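Local coordinates for protein peptide synthetase, module 7 (Actinoplanes teichomyceticus, PDB 4TX3) that is probably a non-condensing, condensation-like domain of a glycopeptide-antibiotic synthetase, of the kind that recruits cytochrome P450 enzymes to the peptide held on the assembly line, at residues H40-L45 and S138-R143; A89-T94 and W123-F128; I201-T206 and R335-V340. One frame throughout, in Å; residues are numbered along the deposited sequence.

Interaction 1 of 3, residues H40-L45 and S138-R143; sequences HLSVAL and SVTVHR. With SO4 (sulfate ion), chain F.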
# COMPACT_ATOMS: atom_id res chain seq x y z
N HIS B 40 -10.72 20.08 -11.29
CA HIS B 40 -9.98 18.98 -11.88
C HIS B 40 -8.89 18.47 -10.96
O HIS B 40 -8.43 19.14 -10.04
CB HIS B 40 -9.34 19.43 -13.20
CG HIS B 40 -10.30 20.06 -14.16
ND1 HIS B 40 -9.89 20.93 -15.15
CD2 HIS B 40 -11.64 19.93 -14.31
CE1 HIS B 40 -10.94 21.32 -15.86
NE2 HIS B 40 -12.02 20.73 -15.36
N LEU B 41 -8.47 17.24 -11.21
CA LEU B 41 -7.23 16.75 -10.67
C LEU B 41 -6.30 16.60 -11.86
O LEU B 41 -6.66 15.97 -12.85
CB LEU B 41 -7.44 15.43 -9.94
CG LEU B 41 -8.28 15.61 -8.67
CD1 LEU B 41 -8.94 14.32 -8.20
CD2 LEU B 41 -7.41 16.20 -7.58
N SER B 42 -5.12 17.21 -11.77
CA SER B 42 -4.11 17.09 -12.81
C SER B 42 -2.79 16.53 -12.27
O SER B 42 -2.26 16.98 -11.26
CB SER B 42 -3.86 18.44 -13.47
OG SER B 42 -4.85 18.73 -14.44
N VAL B 43 -2.27 15.54 -12.96
CA VAL B 43 -0.96 15.02 -12.65
C VAL B 43 -0.16 15.02 -13.94
O VAL B 43 -0.70 14.73 -15.00
CB VAL B 43 -1.05 13.61 -12.04
CG1 VAL B 43 0.34 12.96 -11.94
CG2 VAL B 43 -1.71 13.70 -10.67
N ALA B 44 1.11 15.38 -13.85
CA ALA B 44 2.03 15.26 -14.98
C ALA B 44 3.27 14.43 -14.59
O ALA B 44 3.87 14.65 -13.56
CB ALA B 44 2.43 16.64 -15.47
N LEU B 45 3.65 13.47 -15.43
CA LEU B 45 4.87 12.70 -15.22
C LEU B 45 5.93 13.02 -16.24
O LEU B 45 5.65 13.03 -17.44
CB LEU B 45 4.60 11.20 -15.29
CG LEU B 45 3.57 10.69 -14.32
CD1 LEU B 45 3.55 9.18 -14.42
CD2 LEU B 45 3.90 11.15 -12.90
N SER B 138 0.81 14.42 -19.48
CA SER B 138 -0.12 15.22 -18.69
C SER B 138 -1.51 14.55 -18.66
O SER B 138 -2.11 14.29 -19.72
CB SER B 138 -0.20 16.63 -19.27
OG SER B 138 -1.25 17.36 -18.68
N VAL B 139 -1.99 14.27 -17.45
CA VAL B 139 -3.33 13.70 -17.26
C VAL B 139 -4.22 14.58 -16.39
O VAL B 139 -3.84 14.99 -15.29
CB VAL B 139 -3.26 12.29 -16.64
CG1 VAL B 139 -4.66 11.78 -16.28
CG2 VAL B 139 -2.57 11.34 -17.61
N THR B 140 -5.42 14.86 -16.88
CA THR B 140 -6.40 15.66 -16.15
C THR B 140 -7.70 14.87 -16.00
O THR B 140 -8.24 14.38 -16.99
CB THR B 140 -6.70 16.99 -16.85
OG1 THR B 140 -5.50 17.77 -16.97
CG2 THR B 140 -7.71 17.79 -16.07
N VAL B 141 -8.20 14.74 -14.77
CA VAL B 141 -9.48 14.07 -14.56
C VAL B 141 -10.48 15.01 -13.87
O VAL B 141 -10.14 15.70 -12.91
CB VAL B 141 -9.32 12.80 -13.71
CG1 VAL B 141 -10.64 12.11 -13.59
CG2 VAL B 141 -8.26 11.87 -14.31
N HIS B 142 -11.69 15.06 -14.39
CA HIS B 142 -12.74 15.82 -13.72
C HIS B 142 -13.18 15.15 -12.41
O HIS B 142 -13.28 13.92 -12.32
CB HIS B 142 -13.95 16.00 -14.64
CG HIS B 142 -14.89 17.06 -14.16
ND1 HIS B 142 -15.78 16.85 -13.13
CD2 HIS B 142 -15.04 18.35 -14.55
CE1 HIS B 142 -16.46 17.97 -12.92
NE2 HIS B 142 -16.03 18.89 -13.76
N ARG B 143 -13.45 15.97 -11.39
CA ARG B 143 -13.82 15.47 -10.06
C ARG B 143 -15.12 14.67 -10.00
O ARG B 143 -15.38 14.01 -8.98
CB ARG B 143 -13.90 16.63 -9.07
CG ARG B 143 -12.54 17.10 -8.66
CD ARG B 143 -12.59 17.80 -7.34
NE ARG B 143 -11.87 17.05 -6.31
CZ ARG B 143 -10.57 17.19 -6.07
NH1 ARG B 143 -9.86 18.06 -6.80
NH2 ARG B 143 -9.99 16.48 -5.11
S SO4 F . -16.77 22.45 -13.67
O1 SO4 F . -17.59 21.32 -14.08
O2 SO4 F . -16.12 23.03 -14.84
O3 SO4 F . -17.63 23.48 -13.05
O4 SO4 F . -15.77 21.99 -12.69
O HOH W 1 -10.27 20.83 -7.78
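His40 and His142 face each other as a non-hydrogen-bonded pair. His40 CB sits 3.7 Å from Thr140 CG2, and CG, anti to the carbonyl carbon (chi1 -52°), stays near that same methyl, as does ND1. The ND1 end turns to Gly111 O for its hydrogen bond, while on the other rim CD2 comes 3.8 Å from CD2 of His142, and His40 NE2 lies 3.9 Å from that same carbon. The two imidazoles are inclined at 57°. His142 puts NE2 on a sulfate ion, probably from the crystallisation liquor, 2.9 Å from its O1. One step inward, Ser42 OG and Thr140 OG1 share a 2.8 Å hydrogen bond. The backbones lock through paired bonds at Leu41–Val141 and Val43–Val139; Leu41 N reaches Val141 O at 2.8 Å. Leu41 CG and CD1 lie over one face of the Arg143 guanidinium, CD1 toward its rim, while CD2 comes 3.2 Å from NH1; NH2 of that arginine forms a salt bridge with Asp148. This is antiparallel pairing inside a condensation-family sheet, where His142 and Arg143 take the places of the two HHxxxDG histidines and Asp148 that of the glycine; the arginine is consistent with a domain that does not condense.

Interaction 2 of 3, residues A89-T94 and W123-F128; sequences APVRLT and WRCELF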
# COMPACT_ATOMS: atom_id res chain seq x y z
N ALA B 89 -13.09 4.43 -24.40
CA ALA B 89 -12.72 5.84 -24.43
C ALA B 89 -11.72 6.05 -25.56
O ALA B 89 -10.72 5.33 -25.66
CB ALA B 89 -12.14 6.30 -23.09
N PRO B 90 -12.00 7.03 -26.42
CA PRO B 90 -11.11 7.35 -27.54
C PRO B 90 -9.81 7.92 -27.01
O PRO B 90 -9.86 8.86 -26.23
CB PRO B 90 -11.89 8.42 -28.33
CG PRO B 90 -13.26 8.51 -27.67
CD PRO B 90 -13.09 8.01 -26.29
N VAL B 91 -8.67 7.36 -27.39
CA VAL B 91 -7.42 8.01 -27.03
C VAL B 91 -6.59 8.21 -28.28
O VAL B 91 -6.29 7.24 -28.98
CB VAL B 91 -6.60 7.21 -26.00
CG1 VAL B 91 -5.28 7.91 -25.73
CG2 VAL B 91 -7.38 7.02 -24.71
N ARG B 92 -6.24 9.45 -28.57
CA ARG B 92 -5.25 9.72 -29.61
C ARG B 92 -4.11 10.53 -29.02
O ARG B 92 -4.31 11.59 -28.45
CB ARG B 92 -5.88 10.44 -30.79
CG ARG B 92 -4.99 10.44 -32.01
CD ARG B 92 -5.74 10.91 -33.24
NE ARG B 92 -5.10 10.43 -34.46
CZ ARG B 92 -5.57 10.66 -35.68
NH1 ARG B 92 -6.69 11.35 -35.85
NH2 ARG B 92 -4.92 10.19 -36.74
N LEU B 93 -2.89 10.01 -29.13
CA LEU B 93 -1.80 10.59 -28.36
C LEU B 93 -0.65 11.06 -29.24
O LEU B 93 0.50 10.67 -29.05
CB LEU B 93 -1.29 9.58 -27.33
CG LEU B 93 -0.51 10.21 -26.18
CD1 LEU B 93 -1.41 11.07 -25.29
CD2 LEU B 93 0.20 9.14 -25.37
N THR B 94 -0.96 11.93 -30.20
CA THR B 94 0.07 12.51 -31.03
C THR B 94 0.89 13.50 -30.20
O THR B 94 0.34 14.43 -29.61
CB THR B 94 -0.54 13.21 -32.25
OG1 THR B 94 -1.33 14.31 -31.80
CG2 THR B 94 -1.44 12.25 -33.01
N TRP B 123 -12.01 12.73 -18.62
CA TRP B 123 -10.57 12.83 -18.47
C TRP B 123 -9.95 13.14 -19.80
O TRP B 123 -10.63 13.17 -20.82
CB TRP B 123 -9.97 11.56 -17.88
CG TRP B 123 -10.06 10.38 -18.77
CD1 TRP B 123 -11.20 9.68 -19.09
CD2 TRP B 123 -8.98 9.73 -19.44
NE1 TRP B 123 -10.88 8.64 -19.94
CE2 TRP B 123 -9.53 8.64 -20.17
CE3 TRP B 123 -7.60 9.97 -19.51
CZ2 TRP B 123 -8.74 7.79 -20.95
CZ3 TRP B 123 -6.82 9.12 -20.30
CH2 TRP B 123 -7.39 8.04 -21.01
N ARG B 124 -8.65 13.35 -19.79
CA ARG B 124 -7.97 14.00 -20.89
C ARG B 124 -6.47 13.86 -20.71
O ARG B 124 -5.94 14.08 -19.61
CB ARG B 124 -8.40 15.47 -20.93
CG ARG B 124 -7.68 16.33 -21.89
CD ARG B 124 -7.87 17.78 -21.51
NE ARG B 124 -9.28 18.16 -21.51
CZ ARG B 124 -9.81 18.98 -20.61
NH1 ARG B 124 -9.04 19.51 -19.66
NH2 ARG B 124 -11.11 19.28 -20.67
N CYS B 125 -5.78 13.48 -21.77
CA CYS B 125 -4.34 13.32 -21.67
C CYS B 125 -3.64 14.02 -22.82
O CYS B 125 -4.24 14.22 -23.88
CB CYS B 125 -3.97 11.83 -21.62
SG CYS B 125 -4.57 10.82 -23.00
N GLU B 126 -2.39 14.43 -22.59
CA GLU B 126 -1.56 14.93 -23.68
C GLU B 126 -0.10 14.54 -23.46
O GLU B 126 0.37 14.40 -22.32
CB GLU B 126 -1.70 16.46 -23.82
CG GLU B 126 -1.54 16.96 -25.27
CD GLU B 126 -1.82 18.47 -25.45
OE1 GLU B 126 -1.65 19.25 -24.48
OE2 GLU B 126 -2.21 18.89 -26.57
N LEU B 127 0.63 14.35 -24.54
CA LEU B 127 2.02 13.98 -24.44
C LEU B 127 2.88 15.08 -25.06
O LEU B 127 2.74 15.39 -26.24
CB LEU B 127 2.28 12.63 -25.10
CG LEU B 127 3.69 12.08 -24.94
CD1 LEU B 127 4.03 11.83 -23.48
CD2 LEU B 127 3.86 10.80 -25.77
N PHE B 128 3.75 15.65 -24.25
CA PHE B 128 4.66 16.70 -24.70
C PHE B 128 6.04 16.12 -25.01
O PHE B 128 6.60 15.36 -24.20
CB PHE B 128 4.75 17.81 -23.64
CG PHE B 128 3.44 18.48 -23.39
CD1 PHE B 128 2.93 19.39 -24.30
CD2 PHE B 128 2.69 18.18 -22.26
CE1 PHE B 128 1.70 20.00 -24.09
CE2 PHE B 128 1.47 18.78 -22.04
CZ PHE B 128 0.97 19.70 -22.96
O HOH W 2 -0.77 14.26 -26.89
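Ala89 starts the contact by placing CB at the edge of the Trp123 indole, 4.1 Å from NE1 and near the ring plane. Two residues on, Val91 straddles its partners: CG2 meets Trp123 CH2 at 3.8 Å, crossing that side chain at about a right angle, while CG1 lies 4.1 Å from Cys125 SG. Leu93 packs against the strand with both branches. Its CG, anti to the backbone N (chi1 -160°), rests 3.8 Å from Leu127 CB. CD1 of Leu93 meets Cys125 SG at 3.9 Å, and CD2 meets CD2 of Leu127. An alanine here would probably open a gap beside Cys125 and Leu127 and leave Leu56 and Leu60 without the branch they pack on. At Thr94 the backbones are joined through a water, which donates to Thr94 O at 2.9 Å and accepts from Leu127 N at 2.7 Å. The two segments run in similar directions, 20° apart, just before strand 96-97 pairs with strand 123-129. Helix 53-66 packs on Ala89, Leu93 and Cys125, and strand 134-142 pairs with strand 123-129 on the side away from strand 96-97.

Interaction 3 of 3, residues I201-T206 and R335-V340; sequences INDQIT and RQHLDV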
# COMPACT_ATOMS: atom_id res chain seq x y z
N ILE B 201 -30.83 4.98 6.77
CA ILE B 201 -30.77 6.33 6.25
C ILE B 201 -31.61 7.33 7.08
O ILE B 201 -31.17 8.46 7.30
CB ILE B 201 -31.20 6.37 4.77
CG1 ILE B 201 -30.85 7.71 4.13
CG2 ILE B 201 -32.65 6.05 4.64
CD1 ILE B 201 -29.35 7.99 4.14
N ASN B 202 -32.76 6.90 7.59
CA ASN B 202 -33.61 7.79 8.39
C ASN B 202 -32.97 8.12 9.72
O ASN B 202 -33.00 9.28 10.16
CB ASN B 202 -34.99 7.17 8.61
CG ASN B 202 -35.94 7.47 7.48
OD1 ASN B 202 -35.84 8.50 6.82
ND2 ASN B 202 -36.85 6.55 7.22
N ASP B 203 -32.38 7.12 10.36
CA ASP B 203 -31.62 7.32 11.58
C ASP B 203 -30.49 8.34 11.38
O ASP B 203 -30.18 9.13 12.28
CB ASP B 203 -31.04 6.00 12.07
CG ASP B 203 -30.30 6.15 13.38
OD1 ASP B 203 -30.89 6.73 14.31
OD2 ASP B 203 -29.14 5.71 13.48
N GLN B 204 -29.89 8.34 10.19
CA GLN B 204 -28.73 9.21 9.95
C GLN B 204 -29.19 10.61 9.52
O GLN B 204 -28.54 11.60 9.85
CB GLN B 204 -27.77 8.58 8.91
CG GLN B 204 -27.01 7.37 9.45
CD GLN B 204 -26.00 6.77 8.48
OE1 GLN B 204 -25.66 7.37 7.46
NE2 GLN B 204 -25.50 5.59 8.82
N ILE B 205 -30.31 10.69 8.82
CA ILE B 205 -30.87 11.99 8.46
C ILE B 205 -31.25 12.74 9.73
O ILE B 205 -31.05 13.95 9.84
CB ILE B 205 -32.08 11.85 7.51
CG1 ILE B 205 -31.61 11.63 6.07
CG2 ILE B 205 -32.99 13.06 7.58
CD1 ILE B 205 -32.69 11.12 5.15
N THR B 206 -31.79 12.02 10.69
CA THR B 206 -32.19 12.60 11.96
C THR B 206 -30.98 13.12 12.72
O THR B 206 -31.01 14.23 13.28
CB THR B 206 -32.95 11.57 12.81
OG1 THR B 206 -34.20 11.29 12.16
CG2 THR B 206 -33.19 12.06 14.23
N ARG B 335 -18.98 10.20 13.27
CA ARG B 335 -18.28 9.07 12.62
C ARG B 335 -19.19 7.91 12.24
O ARG B 335 -18.93 7.19 11.29
CB ARG B 335 -17.20 8.54 13.57
CG ARG B 335 -15.94 8.06 12.90
CD ARG B 335 -14.91 9.18 12.81
NE ARG B 335 -13.81 8.87 11.89
CZ ARG B 335 -12.88 9.74 11.51
NH1 ARG B 335 -12.91 10.99 11.98
NH2 ARG B 335 -11.92 9.38 10.67
N GLN B 336 -20.25 7.72 13.01
CA GLN B 336 -21.11 6.57 12.84
C GLN B 336 -22.24 6.79 11.84
O GLN B 336 -22.97 5.86 11.52
CB GLN B 336 -21.68 6.17 14.19
CG GLN B 336 -20.63 5.67 15.15
CD GLN B 336 -21.17 5.47 16.54
OE1 GLN B 336 -22.10 6.17 16.96
NE2 GLN B 336 -20.62 4.49 17.26
N HIS B 337 -22.37 8.01 11.34
CA HIS B 337 -23.47 8.35 10.46
C HIS B 337 -22.99 8.85 9.10
O HIS B 337 -23.46 9.89 8.63
CB HIS B 337 -24.36 9.40 11.13
CG HIS B 337 -24.74 9.04 12.54
ND1 HIS B 337 -25.86 8.28 12.83
CD2 HIS B 337 -24.17 9.33 13.72
CE1 HIS B 337 -25.95 8.12 14.14
NE2 HIS B 337 -24.93 8.74 14.70
N LEU B 338 -22.07 8.11 8.48
CA LEU B 338 -21.42 8.56 7.25
C LEU B 338 -21.99 7.97 5.96
O LEU B 338 -21.50 8.28 4.88
CB LEU B 338 -19.93 8.25 7.31
CG LEU B 338 -19.15 8.99 8.40
CD1 LEU B 338 -17.66 8.75 8.21
CD2 LEU B 338 -19.51 10.48 8.37
N ASP B 339 -23.01 7.13 6.07
CA ASP B 339 -23.66 6.56 4.89
C ASP B 339 -24.47 7.62 4.11
O ASP B 339 -24.58 7.53 2.89
CB ASP B 339 -24.56 5.39 5.29
CG ASP B 339 -23.78 4.25 5.94
OD1 ASP B 339 -23.18 3.44 5.20
OD2 ASP B 339 -23.74 4.16 7.19
N VAL B 340 -25.02 8.62 4.80
CA VAL B 340 -25.58 9.76 4.10
C VAL B 340 -24.47 10.49 3.38
O VAL B 340 -23.48 10.86 4.01
CB VAL B 340 -26.26 10.81 4.99
CG1 VAL B 340 -27.25 11.59 4.18
CG2 VAL B 340 -26.92 10.21 6.15
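Gln204 of helix 200-211 plugs into the loop 335-340, making a polar anchor between a helix and the link that leads from helix 320-334 to helix 345-348. Its amide is gripped at both ends. NE2 gives a nearly straight bond (172°) to Asp339 OD2 at 2.8 Å, using the anti lone pair of OD2; the oxygen lies in the plane of the Gln204 amide. OE1 accepts from Val340 N at 3.0 Å, with the donor nearly along the C=O axis though the bond is bent at the hydrogen (143°). This fixes the amide's rotation, and the chain behind it is extended (chi2 -177°). CB packs tightly on Val340 CG2 at 3.3 Å, and CG meets the edge of the His337 ring, 3.7 Å from ND1 and in its plane. The ring stands perpendicular to the amide. Val340 CG2 also meets Ile201 CD1 at 3.9 Å, the side chains crossing at about a right angle. Asp339 OD1 makes a salt bridge to Arg5. Further along helix 200-211, Phe207 stacks on His337 and Trp208 NE1 bonds His337 O; Leu190 of helix 180-191 touches Ile201 and Asp339, while Leu338 lies against strands 281-288 and 306-313.

Overall arrangement
Interactions 1 and 2 belong to one sheet. Strand 134-142 is zipped to strand 40-49 on one side and to strand 123-129 on the other, so their centres are only 12 Å apart. Probable backbone bonds join them directly: Ser138 N to Glu126 O and Thr140 N to Arg124 O, both 2.9 Å. Along the chain, interaction 2 nests within the loop interaction 1 closes. Interaction 3 comes later, across the chain's centre, its nearest atoms about 16 Å from interaction 1 and about 25 Å from interaction 2. Interaction 1 holds the HHxxxDG-like segment and so probably lies at the active-site position of condensing relatives; its sulfate, also bound by Arg31, Arg39 and Arg233, is probably from crystallisation.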